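Long-range contact in Dye-decolorizing peroxidase Tfu_3078 (Thermobifida fusca, PDB 5FW4), which uses heme b and hydrogen peroxide to oxidise many compounds, anthraquinone dyes above all, though its physiological substrate is unknown: residues Q62-A66 / H119-D125. Residues are numbered along the deposited sequence; the frame is centred on the assembly and turned at random.
Sequences QRADA and HEESPHD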
# COMPACT_ATOMS: atom_id res chain seq x y z
N GLN A 62 13.71 10.53 -11.95
CA GLN A 62 14.14 10.01 -13.27
C GLN A 62 13.17 9.03 -13.91
O GLN A 62 12.40 8.36 -13.22
CB GLN A 62 15.49 9.34 -13.14
CG GLN A 62 16.60 10.34 -12.86
CD GLN A 62 17.93 9.66 -12.71
OE1 GLN A 62 18.02 8.42 -12.64
NE2 GLN A 62 19.00 10.46 -12.64
N ARG A 63 13.22 8.95 -15.25
CA ARG A 63 12.60 7.85 -15.96
C ARG A 63 13.50 6.65 -15.70
O ARG A 63 14.65 6.82 -15.32
CB ARG A 63 12.44 8.13 -17.47
CG ARG A 63 12.12 9.58 -17.84
CD ARG A 63 11.21 9.79 -19.05
NE ARG A 63 9.85 9.57 -18.62
CZ ARG A 63 8.90 10.47 -18.42
NH1 ARG A 63 9.04 11.76 -18.70
NH2 ARG A 63 7.74 10.04 -17.93
N ALA A 64 12.97 5.44 -15.88
CA ALA A 64 13.74 4.20 -15.83
C ALA A 64 14.49 3.95 -17.15
O ALA A 64 14.20 4.55 -18.17
CB ALA A 64 12.80 3.05 -15.59
N ASP A 65 15.42 3.00 -17.14
CA ASP A 65 16.02 2.51 -18.38
C ASP A 65 15.10 1.53 -19.15
O ASP A 65 14.97 0.35 -18.81
CB ASP A 65 17.35 1.84 -18.08
CG ASP A 65 18.10 1.46 -19.34
OD1 ASP A 65 17.60 1.76 -20.45
OD2 ASP A 65 19.18 0.86 -19.21
N ALA A 66 14.47 2.05 -20.21
CA ALA A 66 13.57 1.28 -21.06
C ALA A 66 14.29 0.23 -21.93
O ALA A 66 13.63 -0.63 -22.52
CB ALA A 66 12.78 2.23 -21.96
N HIS A 119 7.47 3.92 -20.60
CA HIS A 119 8.87 4.05 -20.29
C HIS A 119 9.44 5.39 -20.74
O HIS A 119 10.44 5.82 -20.21
CB HIS A 119 9.66 2.92 -20.90
CG HIS A 119 9.37 1.59 -20.28
ND1 HIS A 119 9.38 0.41 -20.99
CD2 HIS A 119 9.05 1.26 -19.00
CE1 HIS A 119 9.09 -0.59 -20.19
NE2 HIS A 119 8.88 -0.10 -18.97
N GLU A 120 8.81 6.02 -21.72
CA GLU A 120 9.26 7.31 -22.22
C GLU A 120 8.32 8.43 -21.78
O GLU A 120 8.71 9.59 -21.77
CB GLU A 120 9.38 7.29 -23.75
CG GLU A 120 10.01 6.03 -24.37
CD GLU A 120 11.53 5.91 -24.20
OE1 GLU A 120 12.14 6.67 -23.42
OE2 GLU A 120 12.13 5.04 -24.88
N GLU A 121 7.09 8.09 -21.41
CA GLU A 121 6.12 9.07 -20.92
C GLU A 121 5.45 8.58 -19.66
O GLU A 121 5.46 7.39 -19.36
CB GLU A 121 5.03 9.29 -21.97
CG GLU A 121 5.51 9.09 -23.39
CD GLU A 121 4.38 9.20 -24.39
OE1 GLU A 121 3.67 10.22 -24.36
OE2 GLU A 121 4.20 8.25 -25.20
N SER A 122 4.84 9.50 -18.93
CA SER A 122 4.12 9.20 -17.71
C SER A 122 2.65 8.95 -18.02
O SER A 122 2.14 9.38 -19.09
CB SER A 122 4.27 10.33 -16.68
OG SER A 122 5.62 10.69 -16.49
N PRO A 123 1.96 8.26 -17.11
CA PRO A 123 0.54 7.99 -17.38
C PRO A 123 -0.25 9.22 -17.76
O PRO A 123 -1.12 9.12 -18.58
CB PRO A 123 0.03 7.41 -16.07
CG PRO A 123 1.25 6.81 -15.42
CD PRO A 123 2.38 7.74 -15.79
N HIS A 124 0.06 10.36 -17.14
CA HIS A 124 -0.70 11.59 -17.37
C HIS A 124 -0.32 12.27 -18.68
O HIS A 124 -1.05 13.16 -19.14
CB HIS A 124 -0.60 12.58 -16.20
CG HIS A 124 0.78 12.73 -15.63
ND1 HIS A 124 1.37 11.77 -14.83
CD2 HIS A 124 1.67 13.75 -15.72
CE1 HIS A 124 2.57 12.18 -14.47
NE2 HIS A 124 2.78 13.38 -14.98
N ASP A 125 0.78 11.84 -19.31
CA ASP A 125 1.05 12.22 -20.72
C ASP A 125 0.22 11.37 -21.70
O ASP A 125 -0.14 11.83 -22.80
CB ASP A 125 2.55 12.08 -21.03
CG ASP A 125 3.43 12.87 -20.08
OD1 ASP A 125 3.05 14.01 -19.72
OD2 ASP A 125 4.51 12.36 -19.68
O HOH W 1 7.96 7.00 -17.25
O HOH W 2 10.07 5.64 -16.77
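A66 rests its methyl on H119, CB to CB 3.4 Å, where the loop 62-66 packs against the end of helix 97-120 and the turn into helix 123-126. This is peripheral packing, away from the heme, beside the ferredoxin-like N-terminal half of the DyP fold, whose four-stranded antiparallel sheet includes strand 141-146. The small alanine suits this close approach, and H119 suits its place because CB packs against A66 while ring NE2 bonds the backbone N of V142. A water that accepts from A64 N makes at most a weak bond to H119 O. Next comes E120, whose carbonyl O lies over one face of the R63 guanidinium, 3.3 Å from NE but at too poor an angle for a bond. A second water accepts from R63 NH2 and can donate to E121 O; the E121 carboxylate turns instead to R117. Bends at chi2 and chi3 (80°) carry the long R63 past E120 O to S122, whose OG accepts from NH2 at 2.6 Å and 131°. With an alanine in place of S122 this acceptor is gone, and the guanidinium is likely to be freer to turn. S122 stands at the N-cap position, though OG makes no capping bond; D125 N bonds S122 O, and D125 OD2 accepts from S122 N at 3.0 Å, the reciprocal half of a capping box.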